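Local coordinates for protein 4'-phospho-dehydrooxetanocin synthase (Bacillus megaterium, PDB 5UL3) that catalyses the oxidative ring contraction of dAMP to an oxetane aldehyde in oxetanocin A biosynthesis, using cobalamin, a [4Fe-4S] cluster and S-adenosylmethionine, at residues A[238-243]-A[329-334]; A[312-317]-A[366-371]; A[699-704]-A[726-731]. All coordinates share one frame; numbering follows the deposited sequence.

Interaction 1: A[238-243]-A[329-334]; sequences DKEGEY and SWRPLS. With EDO (1,2-ethanediol), chain S.
E240 and R331 reach for each other from opposite directions: E240 sets CG anti to its carbonyl carbon and then runs out extended (chi2 165°), whereas R331 folds at chi2 (93°) and chi3, which turns its guanidinium back toward S329 and its NH1 toward the acid. NH1 of R331 meets OE2 of E240 at 3.0 Å in a hydrogen-bonded salt bridge, the single direct contact across the two segments. The two flat groups stand perpendicular. OE2 lies in the guanidinium plane, at its edge, yet is itself approached from above the carboxylate plane. A water bridges the pair a second time, donating a hydrogen bond to OE2 of E240 (2.6 Å) and accepting one from NE of R331 (2.7 Å). NH2 of R331 turns back to the carbonyl of its own segment, 3.1 Å from S329 O, so three coplanar acceptors hold the guanidinium against rotation.

The contact spans the seam between the Rossmann fold that houses cobalamin, where 238-243 leads into helix 242-252, and the partial TIM barrel of the AdoMet radical domain, where 331-332 is an edge strand of the sheet. G241 and E242, just after E240, bind cobalamin, E242 through a hydrogen bond at OE1 and G241 through a weak one from its backbone N. R311, on the strand paired with R331, forms salt bridges with both E240 and E242, while OE1 of E240 accepts from the backbone N of V281. Two arginines thus share OE2 of E240, which would probably favour its ionised form.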
loop_
_atom_site.group_PDB
_atom_site.type_symbol
_atom_site.label_atom_id
_atom_site.label_comp_id
_atom_site.label_asym_id
_atom_site.label_seq_id
_atom_site.Cartn_x
_atom_site.Cartn_y
_atom_site.Cartn_z
ATOM N N ASP A 238 6.299 -14.946 -9.466
ATOM C CA ASP A 238 4.837 -14.951 -9.515
ATOM C C ASP A 238 4.200 -14.415 -8.242
ATOM O O ASP A 238 3.134 -13.795 -8.305
ATOM C CB ASP A 238 4.327 -16.373 -9.767
ATOM C CG ASP A 238 4.608 -16.856 -11.185
ATOM O OD1 ASP A 238 4.731 -16.005 -12.088
ATOM O OD2 ASP A 238 4.685 -18.088 -11.389
ATOM N N LYS A 239 4.816 -14.652 -7.086
ATOM C CA LYS A 239 4.204 -14.265 -5.819
ATOM C C LYS A 239 5.240 -13.598 -4.912
ATOM O O LYS A 239 5.799 -12.557 -5.271
ATOM C CB LYS A 239 3.570 -15.490 -5.145
ATOM C CG LYS A 239 2.356 -16.010 -5.958
ATOM C CD LYS A 239 2.128 -17.485 -5.763
ATOM C CE LYS A 239 1.007 -17.958 -6.715
ATOM N NZ LYS A 239 0.663 -19.383 -6.476
ATOM N N GLU A 240 5.479 -14.147 -3.731
ATOM C CA GLU A 240 6.502 -13.553 -2.864
ATOM C C GLU A 240 7.895 -13.762 -3.466
ATOM O O GLU A 240 8.169 -14.773 -4.123
ATOM C CB GLU A 240 6.457 -14.184 -1.465
ATOM C CG GLU A 240 5.221 -13.783 -0.641
ATOM C CD GLU A 240 5.018 -14.683 0.557
ATOM O OE1 GLU A 240 4.983 -15.916 0.363
ATOM O OE2 GLU A 240 4.908 -14.158 1.688
ATOM N N GLY A 241 8.792 -12.817 -3.197
ATOM C CA GLY A 241 10.115 -12.858 -3.792
ATOM C C GLY A 241 11.228 -13.487 -2.973
ATOM O O GLY A 241 12.275 -13.828 -3.534
ATOM N N GLU A 242 11.019 -13.664 -1.664
ATOM C CA GLU A 242 12.113 -14.052 -0.769
ATOM C C GLU A 242 12.722 -15.393 -1.161
ATOM O O GLU A 242 13.932 -15.512 -1.373
ATOM C CB GLU A 242 11.612 -14.103 0.678
ATOM C CG GLU A 242 11.346 -12.742 1.320
ATOM C CD GLU A 242 9.948 -12.156 1.047
ATOM O OE1 GLU A 242 9.226 -12.618 0.135
ATOM O OE2 GLU A 242 9.590 -11.182 1.752
ATOM N N TYR A 243 11.899 -16.435 -1.212
ATOM C CA TYR A 243 12.429 -17.756 -1.537
ATOM C C TYR A 243 12.824 -17.866 -2.999
ATOM O O TYR A 243 13.729 -18.635 -3.333
ATOM C CB TYR A 243 11.406 -18.841 -1.210
ATOM C CG TYR A 243 11.081 -18.981 0.252
ATOM C CD1 TYR A 243 11.855 -18.374 1.223
ATOM C CD2 TYR A 243 9.984 -19.739 0.657
ATOM C CE1 TYR A 243 11.547 -18.500 2.560
ATOM C CE2 TYR A 243 9.670 -19.870 1.987
ATOM C CZ TYR A 243 10.447 -19.253 2.935
ATOM O OH TYR A 243 10.133 -19.402 4.265
ATOM N N SER A 329 -4.461 -16.826 2.503
ATOM C CA SER A 329 -4.291 -17.106 3.916
ATOM C C SER A 329 -3.574 -15.923 4.547
ATOM O O SER A 329 -2.896 -15.160 3.860
ATOM C CB SER A 329 -3.476 -18.383 4.151
ATOM O OG SER A 329 -2.201 -18.257 3.543
ATOM N N TRP A 330 -3.718 -15.785 5.858
ATOM C CA TRP A 330 -3.201 -14.627 6.584
ATOM C C TRP A 330 -1.996 -15.061 7.413
ATOM O O TRP A 330 -2.094 -15.993 8.210
ATOM C CB TRP A 330 -4.302 -14.025 7.453
ATOM C CG TRP A 330 -3.945 -12.747 8.162
ATOM C CD1 TRP A 330 -3.825 -11.508 7.604
ATOM C CD2 TRP A 330 -3.737 -12.581 9.571
ATOM N NE1 TRP A 330 -3.537 -10.583 8.576
ATOM C CE2 TRP A 330 -3.456 -11.215 9.790
ATOM C CE3 TRP A 330 -3.740 -13.458 10.665
ATOM C CZ2 TRP A 330 -3.207 -10.699 11.056
ATOM C CZ3 TRP A 330 -3.491 -12.948 11.922
ATOM C CH2 TRP A 330 -3.212 -11.580 12.107
ATOM N N ARG A 331 -0.859 -14.389 7.212
ATOM C CA ARG A 331 0.417 -14.743 7.838
ATOM C C ARG A 331 0.909 -13.560 8.672
ATOM O O ARG A 331 1.472 -12.600 8.117
ATOM C CB ARG A 331 1.456 -15.107 6.775
ATOM C CG ARG A 331 1.045 -16.266 5.849
ATOM C CD ARG A 331 0.362 -15.780 4.565
ATOM N NE ARG A 331 1.313 -15.175 3.625
ATOM C CZ ARG A 331 0.954 -14.522 2.526
ATOM N NH1 ARG A 331 1.878 -14.022 1.709
ATOM N NH2 ARG A 331 -0.341 -14.378 2.232
ATOM N N PRO A 332 0.703 -13.562 9.981
ATOM C CA PRO A 332 1.110 -12.417 10.808
ATOM C C PRO A 332 2.551 -12.487 11.275
ATOM O O PRO A 332 3.115 -13.559 11.508
ATOM C CB PRO A 332 0.167 -12.518 12.015
ATOM C CG PRO A 332 -0.037 -14.030 12.150
ATOM C CD PRO A 332 -0.148 -14.508 10.723
ATOM N N LEU A 333 3.153 -11.300 11.401
ATOM C CA LEU A 333 4.346 -11.158 12.221
ATOM C C LEU A 333 4.017 -11.439 13.681
ATOM O O LEU A 333 2.938 -11.102 14.166
ATOM C CB LEU A 333 4.905 -9.725 12.113
ATOM C CG LEU A 333 5.884 -9.281 11.049
ATOM C CD1 LEU A 333 6.372 -7.855 11.356
ATOM C CD2 LEU A 333 7.042 -10.250 10.954
ATOM N N SER A 334 4.980 -12.014 14.413
ATOM C CA SER A 334 4.791 -12.138 15.851
ATOM C C SER A 334 4.710 -10.760 16.506
ATOM O O SER A 334 5.170 -9.752 15.958
ATOM C CB SER A 334 5.929 -12.935 16.500
ATOM O OG SER A 334 7.131 -12.179 16.540
HETATM C C1 EDO S . -2.897 -18.944 -1.438
HETATM O O1 EDO S . -3.363 -19.626 -2.605
HETATM C C2 EDO S . -3.394 -19.584 -0.174
HETATM O O2 EDO S . -2.540 -19.224 0.906
HETATM O O HOH W 1 4.034 -15.114 3.906
#

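Interaction 2: A[312-317]-A[366-371]; sequences GCDYSR and IGELPN. With SF4 (iron/sulfur cluster), chain B.
D314 and E368 face each other from two irregular loops, their CA atoms 6.5 Å apart, where the backbone of 366-371 passes through G367 at a positive phi (81°) and brings the start of E368 against the acid. The D314 carboxylate does most of the touching. With chi1 at 48°, CG sits between the backbone N and the carbonyl carbon, and OD2 is directed across the gap onto the G367-E368 peptide. OD2 lies 2.7 Å from E368 N, but the N-H points poorly for a hydrogen bond; it also comes 3.1 Å from CB of E368. Both acids have a second deposited conformer, so closeness of this degree is doubtful. The two side chains cross at about a right angle, their carboxylate planes turned 41° apart, leaving D314 OD1 3.9 Å from E368 OE2. R399 offers both acids long, weak ion pairs, and R408 offers E368 another, which may partly offset the like charges.

Beside D314, SG of C313 binds an iron of the cluster, FE4, at 2.3 Å. OG of S316 donates to the C313 carbonyl at 2.7 Å and holds the turn. The 312-317 loop follows strand 305-311 and carries the first of the three cluster cysteines, with C318 and C321, spaced CX4CX2C where the classic radical SAM motif is CX3CX2C; the cluster's remaining site is left for exchangeable S-adenosylmethionine.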
loop_
_atom_site.group_PDB
_atom_site.type_symbol
_atom_site.label_atom_id
_atom_site.label_comp_id
_atom_site.label_asym_id
_atom_site.label_seq_id
_atom_site.Cartn_x
_atom_site.Cartn_y
_atom_site.Cartn_z
ATOM N N GLY A 312 -1.421 -11.222 3.317
ATOM C CA GLY A 312 -2.611 -11.933 2.885
ATOM C C GLY A 312 -3.888 -11.437 3.536
ATOM O O GLY A 312 -3.915 -10.520 4.367
ATOM N N CYS A 313 -4.982 -12.088 3.139
ATOM C CA CYS A 313 -6.315 -11.787 3.633
ATOM C C CYS A 313 -6.990 -13.121 3.919
ATOM O O CYS A 313 -7.088 -13.953 3.021
ATOM C CB CYS A 313 -7.121 -11.008 2.601
ATOM S SG CYS A 313 -8.823 -10.624 3.172
ATOM N N ASP A 314 -7.433 -13.324 5.157
ATOM C CA ASP A 314 -8.082 -14.592 5.476
ATOM C C ASP A 314 -9.484 -14.674 4.891
ATOM O O ASP A 314 -10.010 -15.782 4.735
ATOM C CB ASP A 314 -8.116 -14.818 6.989
ATOM C CG ASP A 314 -8.609 -13.614 7.756
ATOM O OD1 ASP A 314 -9.729 -13.133 7.487
ATOM O OD2 ASP A 314 -7.873 -13.164 8.657
ATOM N N TYR A 315 -10.085 -13.530 4.540
ATOM C CA TYR A 315 -11.411 -13.534 3.916
ATOM C C TYR A 315 -11.314 -13.877 2.432
ATOM O O TYR A 315 -11.828 -14.909 1.988
ATOM C CB TYR A 315 -12.092 -12.179 4.114
ATOM C CG TYR A 315 -13.496 -12.124 3.574
ATOM C CD1 TYR A 315 -14.501 -12.932 4.113
ATOM C CD2 TYR A 315 -13.831 -11.247 2.548
ATOM C CE1 TYR A 315 -15.811 -12.867 3.623
ATOM C CE2 TYR A 315 -15.156 -11.188 2.053
ATOM C CZ TYR A 315 -16.118 -12.002 2.597
ATOM O OH TYR A 315 -17.408 -11.921 2.083
ATOM N N SER A 316 -10.685 -12.993 1.647
ATOM C CA SER A 316 -10.273 -13.266 0.269
ATOM C C SER A 316 -11.449 -13.534 -0.669
ATOM O O SER A 316 -11.261 -14.103 -1.745
ATOM C CB SER A 316 -9.274 -14.433 0.214
ATOM O OG SER A 316 -7.946 -14.020 0.506
ATOM N N ARG A 317 -12.660 -13.099 -0.314
ATOM C CA ARG A 317 -13.851 -13.417 -1.089
ATOM C C ARG A 317 -14.463 -12.243 -1.827
ATOM O O ARG A 317 -15.456 -12.440 -2.546
ATOM C CB ARG A 317 -14.910 -14.028 -0.179
ATOM C CG ARG A 317 -14.558 -15.412 0.254
ATOM C CD ARG A 317 -15.612 -15.872 1.232
ATOM N NE ARG A 317 -15.529 -17.282 1.581
ATOM C CZ ARG A 317 -14.666 -17.802 2.450
ATOM N NH1 ARG A 317 -13.735 -17.052 3.045
ATOM N NH2 ARG A 317 -14.724 -19.094 2.712
ATOM N N ILE A 366 -5.912 -6.676 11.250
ATOM C CA ILE A 366 -6.421 -7.385 12.428
ATOM C C ILE A 366 -6.374 -8.898 12.232
ATOM O O ILE A 366 -5.866 -9.637 13.088
ATOM C CB ILE A 366 -7.844 -6.905 12.756
ATOM C CG1 ILE A 366 -7.822 -5.405 13.048
ATOM C CG2 ILE A 366 -8.401 -7.667 13.943
ATOM C CD1 ILE A 366 -9.173 -4.804 13.010
ATOM N N GLY A 367 -6.894 -9.385 11.120
ATOM C CA GLY A 367 -6.712 -10.791 10.799
ATOM C C GLY A 367 -7.680 -11.725 11.513
ATOM O O GLY A 367 -8.656 -11.322 12.166
ATOM N N GLU A 368 -7.403 -13.018 11.342
ATOM C CA GLU A 368 -8.190 -14.101 11.920
ATOM C C GLU A 368 -7.261 -15.286 12.111
ATOM O O GLU A 368 -6.547 -15.664 11.176
ATOM C CB GLU A 368 -9.369 -14.524 11.028
ATOM C CG GLU A 368 -10.602 -13.640 11.085
ATOM C CD GLU A 368 -11.836 -14.305 10.480
ATOM O OE1 GLU A 368 -11.925 -15.553 10.510
ATOM O OE2 GLU A 368 -12.720 -13.580 9.971
ATOM N N LEU A 369 -7.278 -15.864 13.299
ATOM C CA LEU A 369 -6.483 -17.043 13.597
ATOM C C LEU A 369 -7.394 -18.231 13.905
ATOM O O LEU A 369 -8.494 -18.048 14.436
ATOM C CB LEU A 369 -5.559 -16.777 14.791
ATOM C CG LEU A 369 -4.503 -15.723 14.467
ATOM C CD1 LEU A 369 -3.794 -15.220 15.713
ATOM C CD2 LEU A 369 -3.506 -16.286 13.451
ATOM N N PRO A 370 -6.982 -19.454 13.558
ATOM C CA PRO A 370 -7.790 -20.625 13.942
ATOM C C PRO A 370 -8.089 -20.692 15.436
ATOM O O PRO A 370 -9.186 -21.129 15.811
ATOM C CB PRO A 370 -6.932 -21.808 13.470
ATOM C CG PRO A 370 -6.137 -21.268 12.334
ATOM C CD PRO A 370 -5.845 -19.825 12.694
ATOM N N ASN A 371 -7.172 -20.243 16.301
ATOM C CA ASN A 371 -7.445 -20.237 17.737
ATOM C C ASN A 371 -8.218 -19.005 18.208
ATOM O O ASN A 371 -8.548 -18.923 19.397
ATOM C CB ASN A 371 -6.140 -20.374 18.535
ATOM C CG ASN A 371 -5.153 -19.251 18.265
ATOM O OD1 ASN A 371 -5.526 -18.151 17.857
ATOM N ND2 ASN A 371 -3.875 -19.527 18.502
HETATM FE FE1 SF4 B . -11.868 -8.115 0.378
HETATM FE FE2 SF4 B . -10.098 -6.395 1.510
HETATM FE FE3 SF4 B . -9.448 -7.850 -0.780
HETATM FE FE4 SF4 B . -9.647 -9.128 1.627
HETATM S S1 SF4 B . -8.106 -7.510 1.052
HETATM S S2 SF4 B . -10.532 -9.845 -0.369
HETATM S S3 SF4 B . -11.399 -7.970 2.568
HETATM S S4 SF4 B . -11.059 -6.210 -0.559
#

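Interaction 3: A[699-704]-A[726-731]; sequences KLLRDV and KRWFSD. With EDO (1,2-ethanediol), chain C; EDO (1,2-ethanediol), chain K.
Stacking and cation-pi contact join R702 to F729 at the outer side of the pair. The R702 guanidinium lies flat on one face of the phenyl ring, the planes only 5° apart, with CZ of R702 3.6 Å from the ring centroid of F729. NH1 rides over the middle of the ring, and NE of R702 approaches CE1 of F729 to 3.4 Å. The R702 chain bends at chi2 (-61°), which folds the guanidinium back over the ring. Salt bridges from NH2 to E698 and from NH1 to E705, one turn to either side on the same helix, hold the group in this setting.

CH-pi contact carries the deeper side. L701 sends CD1 onto the indole of W728, crossing it at about a right angle; the methyl stands 3.5 Å from the centroid of the five-membered ring of W728 and 3.3 Å from CD2 of the same residue. NE1 of W728 is hydrogen-bonded to OD1 of N604, which probably fixes the tilt of the indole.

Apolar packing fills in between: CB of L701 is 3.9 Å from CZ of F729, whose ring edge also faces the L701 carbonyl. Helices 683-709 and 720-730 run nearly antiparallel here (151°), their local axes 11.2 Å apart, in the C-terminal helix bundle. L700 and V704 also pack helix 683-709 on helix 620-648.

The contact is mostly aromatic faces meeting a methyl and a guanidinium, with no polar bond between the segments; charge enters through an arginine whose NH1 and NH2 make salt bridges along its own helix while its flat face covers the phenyl.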
loop_
_atom_site.group_PDB
_atom_site.type_symbol
_atom_site.label_atom_id
_atom_site.label_comp_id
_atom_site.label_asym_id
_atom_site.label_seq_id
_atom_site.Cartn_x
_atom_site.Cartn_y
_atom_site.Cartn_z
ATOM N N LYS A 699 -21.409 28.567 -9.158
ATOM C CA LYS A 699 -21.671 29.451 -8.029
ATOM C C LYS A 699 -20.568 29.338 -6.986
ATOM O O LYS A 699 -20.078 30.349 -6.465
ATOM C CB LYS A 699 -23.033 29.131 -7.413
ATOM C CG LYS A 699 -23.345 29.957 -6.176
ATOM C CD LYS A 699 -24.834 30.006 -5.892
ATOM C CE LYS A 699 -25.137 30.984 -4.766
ATOM N NZ LYS A 699 -24.508 30.545 -3.490
ATOM N N LEU A 700 -20.158 28.107 -6.679
ATOM C CA LEU A 700 -19.022 27.897 -5.786
ATOM C C LEU A 700 -17.763 28.569 -6.319
ATOM O O LEU A 700 -17.053 29.261 -5.582
ATOM C CB LEU A 700 -18.783 26.395 -5.596
ATOM C CG LEU A 700 -17.467 25.990 -4.924
ATOM C CD1 LEU A 700 -17.401 26.599 -3.538
ATOM C CD2 LEU A 700 -17.290 24.427 -4.861
ATOM N N LEU A 701 -17.457 28.366 -7.595
ATOM C CA LEU A 701 -16.193 28.869 -8.105
ATOM C C LEU A 701 -16.211 30.388 -8.271
ATOM O O LEU A 701 -15.141 31.008 -8.276
ATOM C CB LEU A 701 -15.840 28.157 -9.414
ATOM C CG LEU A 701 -15.574 26.643 -9.255
ATOM C CD1 LEU A 701 -15.203 26.020 -10.584
ATOM C CD2 LEU A 701 -14.463 26.384 -8.203
ATOM N N ARG A 702 -17.399 30.997 -8.375
ATOM C CA ARG A 702 -17.471 32.457 -8.340
ATOM C C ARG A 702 -17.097 32.993 -6.963
ATOM O O ARG A 702 -16.471 34.053 -6.861
ATOM C CB ARG A 702 -18.874 32.935 -8.743
ATOM C CG ARG A 702 -19.245 32.697 -10.208
ATOM C CD ARG A 702 -18.320 33.435 -11.190
ATOM N NE ARG A 702 -18.705 33.159 -12.576
ATOM C CZ ARG A 702 -18.032 33.567 -13.644
ATOM N NH1 ARG A 702 -16.941 34.310 -13.507
ATOM N NH2 ARG A 702 -18.461 33.247 -14.857
ATOM N N ASP A 703 -17.458 32.276 -5.890
ATOM C CA ASP A 703 -16.965 32.646 -4.565
ATOM C C ASP A 703 -15.451 32.487 -4.475
ATOM O O ASP A 703 -14.773 33.337 -3.889
ATOM C CB ASP A 703 -17.647 31.816 -3.468
ATOM C CG ASP A 703 -19.105 32.211 -3.233
ATOM O OD1 ASP A 703 -19.494 33.352 -3.550
ATOM O OD2 ASP A 703 -19.861 31.374 -2.697
ATOM N N VAL A 704 -14.904 31.389 -5.020
ATOM C CA VAL A 704 -13.455 31.189 -5.030
ATOM C C VAL A 704 -12.771 32.329 -5.772
ATOM O O VAL A 704 -11.753 32.877 -5.327
ATOM C CB VAL A 704 -13.095 29.832 -5.669
ATOM C CG1 VAL A 704 -11.566 29.641 -5.684
ATOM C CG2 VAL A 704 -13.789 28.690 -4.945
ATOM N N LYS A 726 -10.123 30.625 -14.782
ATOM C CA LYS A 726 -10.461 31.245 -16.063
ATOM C C LYS A 726 -10.836 30.191 -17.095
ATOM O O LYS A 726 -11.845 30.325 -17.800
ATOM C CB LYS A 726 -9.282 32.087 -16.565
ATOM C CG LYS A 726 -9.561 32.814 -17.875
ATOM C CD LYS A 726 -8.344 33.619 -18.301
ATOM C CE LYS A 726 -8.706 34.549 -19.466
ATOM N NZ LYS A 726 -7.557 35.398 -19.887
ATOM N N ARG A 727 -10.041 29.123 -17.176
ATOM C CA ARG A 727 -10.344 28.026 -18.086
ATOM C C ARG A 727 -11.659 27.347 -17.724
ATOM O O ARG A 727 -12.466 27.036 -18.610
ATOM C CB ARG A 727 -9.193 27.020 -18.069
ATOM C CG ARG A 727 -9.281 25.940 -19.130
ATOM C CD ARG A 727 -8.040 25.062 -19.078
ATOM N NE ARG A 727 -6.858 25.889 -18.854
ATOM C CZ ARG A 727 -6.153 26.466 -19.821
ATOM N NH1 ARG A 727 -5.100 27.214 -19.517
ATOM N NH2 ARG A 727 -6.499 26.294 -21.092
ATOM N N TRP A 728 -11.899 27.114 -16.427
ATOM C CA TRP A 728 -13.140 26.456 -16.008
ATOM C C TRP A 728 -14.365 27.231 -16.485
ATOM O O TRP A 728 -15.305 26.651 -17.047
ATOM C CB TRP A 728 -13.183 26.292 -14.485
ATOM C CG TRP A 728 -14.277 25.331 -14.054
ATOM C CD1 TRP A 728 -14.141 23.990 -13.813
ATOM C CD2 TRP A 728 -15.667 25.631 -13.858
ATOM N NE1 TRP A 728 -15.359 23.441 -13.468
ATOM C CE2 TRP A 728 -16.311 24.425 -13.490
ATOM C CE3 TRP A 728 -16.431 26.800 -13.952
ATOM C CZ2 TRP A 728 -17.675 24.359 -13.210
ATOM C CZ3 TRP A 728 -17.787 26.730 -13.678
ATOM C CH2 TRP A 728 -18.395 25.520 -13.313
ATOM N N PHE A 729 -14.379 28.547 -16.254
ATOM C CA PHE A 729 -15.522 29.348 -16.678
ATOM C C PHE A 729 -15.703 29.278 -18.187
ATOM O O PHE A 729 -16.828 29.126 -18.675
ATOM C CB PHE A 729 -15.359 30.797 -16.206
ATOM C CG PHE A 729 -15.426 30.949 -14.701
ATOM C CD1 PHE A 729 -16.483 30.397 -13.986
ATOM C CD2 PHE A 729 -14.414 31.611 -14.005
ATOM C CE1 PHE A 729 -16.558 30.516 -12.605
ATOM C CE2 PHE A 729 -14.479 31.741 -12.624
ATOM C CZ PHE A 729 -15.551 31.189 -11.921
ATOM N N SER A 730 -14.603 29.342 -18.941
ATOM C CA SER A 730 -14.715 29.306 -20.394
ATOM C C SER A 730 -15.120 27.930 -20.910
ATOM O O SER A 730 -15.642 27.832 -22.024
ATOM C CB SER A 730 -13.398 29.737 -21.042
ATOM O OG SER A 730 -12.627 28.611 -21.406
ATOM N N ASP A 731 -14.899 26.871 -20.133
ATOM C CA ASP A 731 -15.246 25.519 -20.557
ATOM C C ASP A 731 -16.627 25.073 -20.102
ATOM O O ASP A 731 -16.979 23.908 -20.323
ATOM C CB ASP A 731 -14.207 24.516 -20.039
ATOM C CG ASP A 731 -12.873 24.658 -20.732
ATOM O OD1 ASP A 731 -12.846 25.224 -21.843
ATOM O OD2 ASP A 731 -11.852 24.210 -20.175
HETATM C C1 EDO C . -22.638 28.178 -2.262
HETATM O O1 EDO C . -23.612 27.858 -3.263
HETATM C C2 EDO C . -21.297 28.422 -2.940
HETATM O O2 EDO C . -20.285 28.639 -1.947
HETATM C C1 EDO K . -18.536 36.006 -1.796
HETATM O O1 EDO K . -18.735 36.227 -3.197
HETATM C C2 EDO K . -17.128 35.471 -1.568
HETATM O O2 EDO K . -16.178 36.546 -1.597
#

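Interactions 1 and 2 lie together near the cofactors, their centres 13 Å apart and their segments alternating along the chain; W330 of 329-334 packs against G312 and G367, joining them directly. Both use the AdoMet radical domain, but interaction 1 ties it to the cobalamin-bearing domain by opposite charges and a water, whereas interaction 2 stays within it and brings two acids near each other, in the conformers described, beside the cluster loop. Each is partly buried and small. Interaction 3, on the opposite side of the chain's centre, its own centre about 48 to 50 Å from theirs, buries more surface: a helix pair with buried L701 and W728 inside and solvent-exposed R702 outside, away from every cofactor.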